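Invasion protein InvA (Salmonella enterica, PDB 2X49) belongs to the inner-membrane export apparatus of the Salmonella type III secretion system, through which virulence proteins are exported during invasion of the intestinal epithelium. Local coordinates at residues 239-242 / 243-247; 254-258 / 259-263; 292-296 / 297-301. All coordinates share one frame; numbering follows the deposited sequence.

Contact 1 of 3, residues 239-242 / 243-247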
ATOM      1  N   VAL A 239      -0.846  -6.673  13.095  1.00 16.66           N
ATOM      2  CA  VAL A 239      -2.038  -7.208  13.765  1.00 15.70           C
ATOM      3  C   VAL A 239      -2.254  -8.637  13.270  1.00 14.78           C
ATOM      4  O   VAL A 239      -2.206  -8.929  12.093  1.00 16.87           O
ATOM      5  CB  VAL A 239      -3.265  -6.330  13.459  1.00 16.71           C
ATOM      6  CG1 VAL A 239      -4.558  -6.980  13.980  1.00 18.25           C
ATOM      7  CG2 VAL A 239      -3.080  -4.900  14.021  1.00 17.33           C
ATOM      8  N   MET A 240      -2.484  -9.557  14.187  1.00 15.03           N
ATOM      9  CA  MET A 240      -2.639 -10.974  13.808  1.00 15.59           C
ATOM     10  C   MET A 240      -4.109 -11.289  13.731  1.00 14.49           C
ATOM     11  O   MET A 240      -4.880 -10.824  14.536  1.00 14.95           O
ATOM     12  CB  MET A 240      -1.953 -11.855  14.841  1.00 15.98           C
ATOM     13  CG  MET A 240      -1.988 -13.357  14.544  1.00 19.22           C
ATOM     14  SD  MET A 240      -0.414 -14.076  15.020  1.00 30.54           S
ATOM     15  CE  MET A 240       0.588 -13.131  13.880  1.00 26.96           C
ATOM     16  N   VAL A 241      -4.477 -12.063  12.745  1.00 13.95           N
ATOM     17  CA  VAL A 241      -5.844 -12.610  12.642  1.00 14.78           C
ATOM     18  C   VAL A 241      -5.910 -13.879  13.518  1.00 14.61           C
ATOM     19  O   VAL A 241      -5.083 -14.764  13.437  1.00 14.41           O
ATOM     20  CB  VAL A 241      -6.235 -12.940  11.175  1.00 15.29           C
ATOM     21  CG1 VAL A 241      -7.671 -13.430  11.098  1.00 16.68           C
ATOM     22  CG2 VAL A 241      -6.017 -11.730  10.248  1.00 18.94           C
ATOM     23  N   SER A 242      -6.936 -13.942  14.335  1.00 15.00           N
ATOM     24  CA  SER A 242      -7.202 -15.100  15.225  1.00 17.04           C
ATOM     25  C   SER A 242      -7.627 -16.320  14.452  1.00 16.85           C
ATOM     26  O   SER A 242      -8.159 -16.257  13.361  1.00 17.47           O
ATOM     27  CB  SER A 242      -8.271 -14.780  16.267  1.00 17.31           C
ATOM     28  OG  SER A 242      -9.527 -14.629  15.670  1.00 21.67           O
ATOM     29  N   ALA A 243      -7.358 -17.451  15.055  1.00 17.50           N
ATOM     30  CA  ALA A 243      -7.662 -18.734  14.420  1.00 17.32           C
ATOM     31  C   ALA A 243      -9.160 -18.813  14.203  1.00 18.46           C
ATOM     32  O   ALA A 243      -9.671 -19.433  13.282  1.00 18.39           O
ATOM     33  CB  ALA A 243      -7.148 -19.943  15.295  1.00 16.89           C
ATOM     34  N   GLU A 244      -9.853 -18.068  15.027  1.00 20.32           N
ATOM     35  CA  GLU A 244     -11.325 -18.060  14.995  1.00 21.23           C
ATOM     36  C   GLU A 244     -11.844 -17.433  13.726  1.00 20.84           C
ATOM     37  O   GLU A 244     -12.658 -18.000  13.001  1.00 21.46           O
ATOM     38  CB  GLU A 244     -11.887 -17.333  16.214  1.00 22.06           C
ATOM     39  CG  GLU A 244     -11.891 -18.215  17.446  1.00 23.35           C
ATOM     40  CD  GLU A 244     -10.587 -18.200  18.283  1.00 24.71           C
ATOM     41  OE1 GLU A 244      -9.515 -17.758  17.801  1.00 26.26           O
ATOM     42  OE2 GLU A 244     -10.647 -18.638  19.452  1.00 25.41           O
ATOM     43  N   VAL A 245     -11.313 -16.263  13.454  1.00 20.39           N
ATOM     44  CA  VAL A 245     -11.744 -15.473  12.312  1.00 19.69           C
ATOM     45  C   VAL A 245     -11.291 -16.178  11.038  1.00 18.83           C
ATOM     46  O   VAL A 245     -11.999 -16.236  10.023  1.00 19.31           O
ATOM     47  CB  VAL A 245     -11.204 -14.022  12.375  1.00 20.10           C
ATOM     48  CG1 VAL A 245     -11.394 -13.317  11.047  1.00 21.45           C
ATOM     49  CG2 VAL A 245     -11.930 -13.274  13.498  1.00 20.33           C
ATOM     50  N   GLU A 246     -10.107 -16.747  11.101  1.00 17.97           N
ATOM     51  CA  GLU A 246      -9.584 -17.422   9.913  1.00 18.03           C
ATOM     52  C   GLU A 246     -10.528 -18.517   9.485  1.00 18.07           C
ATOM     53  O   GLU A 246     -10.761 -18.766   8.285  1.00 18.88           O
ATOM     54  CB  GLU A 246      -8.190 -17.977  10.113  1.00 18.05           C
ATOM     55  CG  GLU A 246      -7.149 -16.891  10.064  1.00 19.41           C
ATOM     56  CD  GLU A 246      -5.743 -17.430   9.837  1.00 21.00           C
ATOM     57  OE1 GLU A 246      -5.601 -18.648   9.569  1.00 24.78           O
ATOM     58  OE2 GLU A 246      -4.788 -16.623   9.934  1.00 22.56           O
ATOM     59  N   ASP A 247     -11.110 -19.149  10.489  1.00 18.25           N
ATOM     60  CA  ASP A 247     -11.953 -20.306  10.221  1.00 18.13           C
ATOM     61  C   ASP A 247     -13.263 -19.921   9.594  1.00 17.34           C
ATOM     62  O   ASP A 247     -13.802 -20.652   8.807  1.00 16.77           O
ATOM     63  CB  ASP A 247     -12.172 -21.188  11.445  1.00 18.56           C
ATOM     64  CG  ASP A 247     -11.196 -22.341  11.492  1.00 22.04           C
ATOM     65  OD1 ASP A 247     -10.752 -22.687  12.610  1.00 27.61           O
ATOM     66  OD2 ASP A 247     -10.904 -22.953  10.422  1.00 24.20           O
TER

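Contact 2 of 3, residues 254-258 / 259-263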
ATOM      1  N   ARG A 254     -15.289 -21.567  -1.460  1.00 16.45           N
ATOM      2  CA  ARG A 254     -15.746 -22.501  -2.484  1.00 17.56           C
ATOM      3  C   ARG A 254     -14.770 -22.628  -3.637  1.00 17.22           C
ATOM      4  O   ARG A 254     -14.417 -21.661  -4.295  1.00 16.78           O
ATOM      5  CB  ARG A 254     -17.096 -22.021  -3.022  1.00 17.50           C
ATOM      6  CG  ARG A 254     -18.256 -22.275  -2.091  1.00 20.49           C
ATOM      7  CD  ARG A 254     -19.572 -22.472  -2.841  1.00 23.44           C
ATOM      8  NE  ARG A 254     -19.640 -23.774  -3.480  1.00 21.84           N
ATOM      9  CZ  ARG A 254     -20.501 -24.756  -3.192  1.00 20.34           C
ATOM     10  NH1 ARG A 254     -21.462 -24.608  -2.296  1.00 18.03           N
ATOM     11  NH2 ARG A 254     -20.394 -25.891  -3.843  1.00 18.98           N
ATOM     12  N   GLN A 255     -14.367 -23.851  -3.910  1.00 18.79           N
ATOM     13  CA  GLN A 255     -13.510 -24.105  -5.074  1.00 20.04           C
ATOM     14  C   GLN A 255     -14.346 -24.544  -6.249  1.00 21.37           C
ATOM     15  O   GLN A 255     -15.249 -25.368  -6.117  1.00 21.25           O
ATOM     16  CB  GLN A 255     -12.447 -25.171  -4.797  1.00 20.99           C
ATOM     17  CG  GLN A 255     -11.162 -24.603  -4.222  1.00 22.93           C
ATOM     18  CD  GLN A 255      -9.966 -25.530  -4.425  1.00 25.26           C
ATOM     19  OE1 GLN A 255      -9.808 -26.140  -5.490  1.00 27.91           O
ATOM     20  NE2 GLN A 255      -9.119 -25.636  -3.408  1.00 27.44           N
ATOM     21  N   THR A 256     -14.021 -23.979  -7.399  1.00 22.43           N
ATOM     22  CA  THR A 256     -14.666 -24.371  -8.675  1.00 23.47           C
ATOM     23  C   THR A 256     -13.661 -24.872  -9.674  1.00 23.90           C
ATOM     24  O   THR A 256     -12.493 -25.080  -9.358  1.00 24.47           O
ATOM     25  CB  THR A 256     -15.448 -23.220  -9.354  1.00 23.42           C
ATOM     26  OG1 THR A 256     -14.533 -22.356 -10.039  1.00 23.61           O
ATOM     27  CG2 THR A 256     -16.266 -22.433  -8.348  1.00 24.20           C
ATOM     28  N   SER A 257     -14.156 -25.039 -10.891  1.00 24.66           N
ATOM     29  CA  SER A 257     -13.365 -25.563 -12.016  1.00 24.61           C
ATOM     30  C   SER A 257     -12.620 -24.408 -12.648  1.00 24.48           C
ATOM     31  O   SER A 257     -11.738 -24.549 -13.487  1.00 24.09           O
ATOM     32  CB  SER A 257     -14.262 -26.243 -13.055  1.00 24.72           C
ATOM     33  OG  SER A 257     -15.380 -25.417 -13.329  1.00 25.49           O
ATOM     34  N   GLY A 258     -13.020 -23.252 -12.175  1.00 24.40           N
ATOM     35  CA  GLY A 258     -12.405 -21.970 -12.531  1.00 24.31           C
ATOM     36  C   GLY A 258     -11.734 -21.304 -11.345  1.00 24.05           C
ATOM     37  O   GLY A 258     -10.654 -21.694 -10.888  1.00 23.80           O
ATOM     38  N   SER A 259     -12.399 -20.271 -10.871  1.00 23.69           N
ATOM     39  CA  SER A 259     -11.926 -19.508  -9.709  1.00 23.48           C
ATOM     40  C   SER A 259     -12.385 -20.092  -8.411  1.00 22.67           C
ATOM     41  O   SER A 259     -13.362 -20.833  -8.285  1.00 23.45           O
ATOM     42  CB  SER A 259     -12.365 -18.041  -9.737  1.00 24.04           C
ATOM     43  OG  SER A 259     -11.422 -17.244 -10.435  1.00 26.64           O
ATOM     44  N   THR A 260     -11.615 -19.697  -7.431  1.00 20.69           N
ATOM     45  CA  THR A 260     -11.929 -19.944  -6.051  1.00 19.40           C
ATOM     46  C   THR A 260     -12.503 -18.651  -5.518  1.00 18.80           C
ATOM     47  O   THR A 260     -11.931 -17.563  -5.703  1.00 19.09           O
ATOM     48  CB  THR A 260     -10.662 -20.342  -5.281  1.00 19.39           C
ATOM     49  OG1 THR A 260     -10.093 -21.503  -5.884  1.00 20.12           O
ATOM     50  CG2 THR A 260     -10.982 -20.634  -3.843  1.00 18.49           C
ATOM     51  N   PHE A 261     -13.646 -18.768  -4.864  1.00 17.03           N
ATOM     52  CA  PHE A 261     -14.304 -17.599  -4.299  1.00 16.67           C
ATOM     53  C   PHE A 261     -14.857 -17.830  -2.925  1.00 15.55           C
ATOM     54  O   PHE A 261     -15.076 -18.956  -2.480  1.00 14.64           O
ATOM     55  CB  PHE A 261     -15.377 -17.046  -5.254  1.00 16.17           C
ATOM     56  CG  PHE A 261     -16.536 -17.969  -5.499  1.00 15.60           C
ATOM     57  CD1 PHE A 261     -17.666 -17.929  -4.697  1.00 17.10           C
ATOM     58  CD2 PHE A 261     -16.524 -18.836  -6.571  1.00 17.43           C
ATOM     59  CE1 PHE A 261     -18.754 -18.774  -4.943  1.00 15.35           C
ATOM     60  CE2 PHE A 261     -17.610 -19.686  -6.828  1.00 16.57           C
ATOM     61  CZ  PHE A 261     -18.733 -19.636  -6.015  1.00 17.58           C
ATOM     62  N   LEU A 262     -15.044 -16.698  -2.266  1.00 15.66           N
ATOM     63  CA  LEU A 262     -15.596 -16.604  -0.919  1.00 15.52           C
ATOM     64  C   LEU A 262     -17.079 -16.380  -1.008  1.00 15.80           C
ATOM     65  O   LEU A 262     -17.542 -15.437  -1.630  1.00 17.02           O
ATOM     66  CB  LEU A 262     -14.989 -15.460  -0.128  1.00 15.78           C
ATOM     67  CG  LEU A 262     -15.425 -15.345   1.327  1.00 16.62           C
ATOM     68  CD1 LEU A 262     -14.982 -16.557   2.152  1.00 16.81           C
ATOM     69  CD2 LEU A 262     -14.830 -14.064   1.938  1.00 19.48           C
ATOM     70  N   SER A 263     -17.803 -17.267  -0.352  1.00 15.16           N
ATOM     71  CA  SER A 263     -19.284 -17.232  -0.370  1.00 14.64           C
ATOM     72  C   SER A 263     -19.865 -17.248   1.046  1.00 15.18           C
ATOM     73  O   SER A 263     -20.080 -18.297   1.634  1.00 14.79           O
ATOM     74  CB  SER A 263     -19.805 -18.396  -1.223  1.00 14.44           C
ATOM     75  OG  SER A 263     -21.219 -18.379  -1.349  1.00 14.16           O
TER
HETATM   76  O   HOH W   1      -9.529 -21.871  -8.694  1.00 38.10           O

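Contact 3 of 3, residues 292-296 / 297-301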
ATOM      1  N   LEU A 292      -1.808  -6.748   8.336  1.00 19.30           N
ATOM      2  CA  LEU A 292      -2.555  -7.848   8.949  1.00 19.11           C
ATOM      3  C   LEU A 292      -1.885  -9.151   8.516  1.00 18.32           C
ATOM      4  O   LEU A 292      -1.583  -9.283   7.400  1.00 19.33           O
ATOM      5  CB  LEU A 292      -4.001  -7.820   8.477  1.00 20.45           C
ATOM      6  CG  LEU A 292      -5.064  -8.584   9.182  1.00 22.54           C
ATOM      7  CD1 LEU A 292      -5.054  -8.358  10.712  1.00 25.55           C
ATOM      8  CD2 LEU A 292      -6.347  -8.044   8.545  1.00 23.52           C
ATOM      9  N   LEU A 293      -1.642 -10.041   9.461  1.00 17.30           N
ATOM     10  CA  LEU A 293      -0.954 -11.332   9.206  1.00 16.31           C
ATOM     11  C   LEU A 293      -1.926 -12.473   9.298  1.00 17.30           C
ATOM     12  O   LEU A 293      -2.644 -12.618  10.266  1.00 16.98           O
ATOM     13  CB  LEU A 293       0.148 -11.577  10.254  1.00 16.84           C
ATOM     14  CG  LEU A 293       1.281 -10.573  10.322  1.00 18.03           C
ATOM     15  CD1 LEU A 293       2.315 -10.985  11.412  1.00 18.06           C
ATOM     16  CD2 LEU A 293       1.908 -10.430   8.947  1.00 21.94           C
ATOM     17  N   THR A 294      -1.887 -13.305   8.282  1.00 17.03           N
ATOM     18  CA  THR A 294      -2.755 -14.475   8.237  1.00 17.67           C
ATOM     19  C   THR A 294      -2.165 -15.653   7.497  1.00 17.68           C
ATOM     20  O   THR A 294      -1.117 -15.577   6.902  1.00 16.24           O
ATOM     21  CB  THR A 294      -4.077 -14.149   7.604  1.00 19.43           C
ATOM     22  OG1 THR A 294      -5.022 -15.141   8.035  1.00 24.15           O
ATOM     23  CG2 THR A 294      -3.908 -14.081   6.125  1.00 18.44           C
ATOM     24  N   SER A 295      -2.881 -16.763   7.535  1.00 16.66           N
ATOM     25  CA  SER A 295      -2.486 -17.966   6.781  1.00 18.05           C
ATOM     26  C   SER A 295      -2.586 -17.725   5.286  1.00 18.17           C
ATOM     27  O   SER A 295      -3.422 -16.948   4.808  1.00 18.29           O
ATOM     28  CB  SER A 295      -3.348 -19.178   7.158  1.00 17.99           C
ATOM     29  OG  SER A 295      -3.251 -19.556   8.547  1.00 20.34           O
ATOM     30  N   VAL A 296      -1.738 -18.407   4.533  1.00 18.67           N
ATOM     31  CA  VAL A 296      -1.744 -18.214   3.078  1.00 19.72           C
ATOM     32  C   VAL A 296      -3.095 -18.594   2.478  1.00 19.03           C
ATOM     33  O   VAL A 296      -3.531 -18.022   1.513  1.00 19.96           O
ATOM     34  CB  VAL A 296      -0.608 -18.979   2.307  1.00 19.84           C
ATOM     35  CG1 VAL A 296      -0.785 -20.468   2.457  1.00 23.21           C
ATOM     36  CG2 VAL A 296      -0.645 -18.548   0.857  1.00 23.22           C
ATOM     37  N   ASP A 297      -3.754 -19.582   3.050  1.00 19.07           N
ATOM     38  CA  ASP A 297      -5.028 -20.051   2.450  1.00 18.34           C
ATOM     39  C   ASP A 297      -6.163 -19.036   2.466  1.00 18.32           C
ATOM     40  O   ASP A 297      -7.094 -19.122   1.658  1.00 20.88           O
ATOM     41  CB  ASP A 297      -5.459 -21.450   2.925  1.00 19.45           C
ATOM     42  CG  ASP A 297      -5.839 -21.538   4.385  1.00 21.19           C
ATOM     43  OD1 ASP A 297      -5.582 -20.613   5.160  1.00 24.38           O
ATOM     44  OD2 ASP A 297      -6.367 -22.613   4.774  1.00 24.75           O
ATOM     45  N   VAL A 298      -6.080 -18.068   3.366  1.00 16.02           N
ATOM     46  CA  VAL A 298      -7.180 -17.101   3.546  1.00 15.60           C
ATOM     47  C   VAL A 298      -6.790 -15.640   3.189  1.00 13.71           C
ATOM     48  O   VAL A 298      -7.652 -14.735   3.085  1.00 14.56           O
ATOM     49  CB  VAL A 298      -7.788 -17.158   4.966  1.00 15.54           C
ATOM     50  CG1 VAL A 298      -8.521 -18.509   5.198  1.00 14.58           C
ATOM     51  CG2 VAL A 298      -6.729 -16.858   6.022  1.00 17.44           C
ATOM     52  N   ARG A 299      -5.492 -15.412   3.014  1.00 14.12           N
ATOM     53  CA  ARG A 299      -4.939 -14.035   2.825  1.00 14.20           C
ATOM     54  C   ARG A 299      -5.726 -13.183   1.807  1.00 15.52           C
ATOM     55  O   ARG A 299      -6.234 -12.104   2.140  1.00 15.57           O
ATOM     56  CB  ARG A 299      -3.450 -14.062   2.399  1.00 15.38           C
ATOM     57  CG  ARG A 299      -2.728 -12.694   2.475  1.00 15.85           C
ATOM     58  CD  ARG A 299      -1.683 -12.529   1.431  1.00 13.33           C
ATOM     59  NE  ARG A 299      -2.180 -12.451   0.063  1.00 16.08           N
ATOM     60  CZ  ARG A 299      -2.679 -11.379  -0.539  1.00 16.45           C
ATOM     61  NH1 ARG A 299      -2.746 -10.215   0.108  1.00 18.52           N
ATOM     62  NH2 ARG A 299      -3.123 -11.468  -1.793  1.00 16.48           N
ATOM     63  N   ARG A 300      -5.866 -13.714   0.594  1.00 15.76           N
ATOM     64  CA  ARG A 300      -6.441 -12.910  -0.486  1.00 15.86           C
ATOM     65  C   ARG A 300      -7.915 -12.624  -0.242  1.00 15.77           C
ATOM     66  O   ARG A 300      -8.461 -11.581  -0.677  1.00 17.90           O
ATOM     67  CB  ARG A 300      -6.223 -13.554  -1.861  1.00 15.48           C
ATOM     68  CG  ARG A 300      -6.918 -14.857  -2.103  1.00 16.95           C
ATOM     69  CD  ARG A 300      -6.213 -15.531  -3.273  1.00 17.94           C
ATOM     70  NE  ARG A 300      -6.836 -16.791  -3.657  1.00 18.63           N
ATOM     71  CZ  ARG A 300      -6.542 -17.970  -3.108  1.00 21.99           C
ATOM     72  NH1 ARG A 300      -5.615 -18.057  -2.172  1.00 20.24           N
ATOM     73  NH2 ARG A 300      -7.169 -19.079  -3.522  1.00 22.77           N
ATOM     74  N   PHE A 301      -8.578 -13.540   0.461  1.00 14.80           N
ATOM     75  CA  PHE A 301     -10.024 -13.407   0.740  1.00 14.34           C
ATOM     76  C   PHE A 301     -10.295 -12.380   1.818  1.00 14.44           C
ATOM     77  O   PHE A 301     -11.283 -11.641   1.762  1.00 15.87           O
ATOM     78  CB  PHE A 301     -10.658 -14.758   1.095  1.00 14.63           C
ATOM     79  CG  PHE A 301     -10.453 -15.773  -0.001  1.00 14.61           C
ATOM     80  CD1 PHE A 301     -11.154 -15.661  -1.198  1.00 17.58           C
ATOM     81  CD2 PHE A 301      -9.496 -16.795   0.123  1.00 19.58           C
ATOM     82  CE1 PHE A 301     -10.943 -16.581  -2.247  1.00 19.05           C
ATOM     83  CE2 PHE A 301      -9.285 -17.708  -0.931  1.00 20.68           C
ATOM     84  CZ  PHE A 301     -10.017 -17.596  -2.101  1.00 19.07           C
TER
HETATM   85  O   HOH W   2      -4.338 -16.111  -0.306  1.00 16.74           O

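Contact 1 of 3, residues 239-242 / 243-247
Ser242 grips the first turn of helix 243-252 with two hydrogen bonds, one from its side chain and one from its backbone. It is the N-cap residue: with chi1 at 69°, OG lies between its own backbone N and carbonyl carbon and accepts from Val245 N, 3.3 Å from OG. Its carbonyl O receives the N-H of Glu246, 3.0 Å from O to N, the donor lying almost in line with the C=O bond (161°). OG has a further partner in Ile333 O, an oxygen of the C-terminal carboxylate.

The apolar part is built on Val241, whose CG1 points at the helix, anti to the backbone N. This methyl sits 3.7 Å from Val245 CG1, the two side chains crossing at about a right angle, and 3.6 Å from Glu246 CG. The other branch of Val245, CG2, rests 3.5 Å from Ser242 OG, while the valine as a whole packs on Leu272 and Leu275 of helix 266-280. On the outer side Glu244 bends at chi2 and brings OE1 within 3.6 Å of Ser242 CB.

The charged part is Glu246. Its chain runs extended beyond CG, past Val241, and delivers the carboxylate to Thr294, Ser295 and Arg250. The capped turn thus closes the step from strand 236-240, in the parallel sheet of this C-terminal domain of InvA, into the helix. With two hydroxyls, an arginine and the helix start nearby, the buried Glu246 carboxylate is probably held in its ionised form.

Contact 2 of 3, residues 254-258 / 259-263
The beta hairpin of strands 253-255 and 260-262 is held together by the antiparallel hydrogen-bonded pair Arg254 and Phe261. Arg254 N gives a nearly straight bond to Phe261 O at 2.8 Å (N-H...O angle 169°), and Phe261 N answers to Arg254 O at 3.0 Å. The side chains of this pair share one face of the ribbon: Arg254 CB lies over the Phe261 ring, 4.3 Å from its centroid, as a CH-pi contact offset toward the rim. Phe261 chi1 of 65° places CG between the backbone N and the carbonyl carbon, which turns the ring back over the partner strand. There Thr256 CG2 comes 3.4 Å from Phe261 CE2.

At the turn, Thr256 OG1 does double duty. It accepts from Gly258 N at 2.8 Å, making an ST turn, and donates to Ser259 O at 2.6 Å, tilted 18° from the carbonyl plane; Thr256 N adds a weak bond to the same oxygen. On the other face, Gln255 and Thr260 run side by side, with Gln255 CG 3.7 Å from Thr260 OG1. A water joins that hydroxyl, 2.9 Å from Thr260 OG1, to Gly258 O, while Ser259 OG bonds Asp210.

Contact 3 of 3, residues 292-296 / 297-301
With chi1 at -159°, Thr294 holds OG1 anti to its backbone N and turns CG2 in between that N and the carbonyl carbon, so that both branches meet Val298 and Arg299. OG1 presses on Val298 CG2, a tight 3.1 Å, the two side chains meeting nearly at right angles. CG2 lies against the backbone of Arg299, 3.5 Å from its CA. The hydroxyl itself is bonded to Glu246.

After the strand the chain turns round Ser295 O. That oxygen accepts from Val298 N at 3.2 Å, the donor standing well above the carbonyl plane (57° out of it), and more weakly from Arg299 N. This is the first connection of the beta-alpha-beta unit formed by strand 291-294, helix 299-306 and strand 314-317. Asp297 folds its carboxylate back, leaving OD1 3.3 Å from Ser295 CB, while OD2 makes a salt bridge to Arg250.

A water bridges the start of the helix: it donates to Val296 O at 2.8 Å and accepts from Arg300 N at 3.0 Å and from Arg300 NH1 at 3.0 Å. It lies in the plane of the guanidinium, at its edge, while Phe301 CE2 covers one face, 3.5 Å above that plane. The Arg299 guanidinium group makes salt bridges with Glu216 and Glu187.

How the contacts relate
Contacts 1 and 3 are neighbours, centres about 9 Å apart: their strands, 236-240 and 291-294, lie side by side in the parallel sheet. They join through Glu246, whose OE2 is an unusually short 2.4 Å from Thr294 OG1 and whose OE1 is 2.7 Å from Ser295 OG, both probable hydrogen bonds; Arg250 pairs with Glu246 and Asp297, one from each. Contact 2 comes next in the chain, just past helix 243-252, yet its centre is about 21 Å from that of contact 1. The hairpin leans instead on contact 3, with Thr260 CG2 3.6 Å from Phe301 CZ. A bound PEG, probably from crystallisation, lies about 4 Å from the Arg300 side chain and 6 Å from that of Thr260.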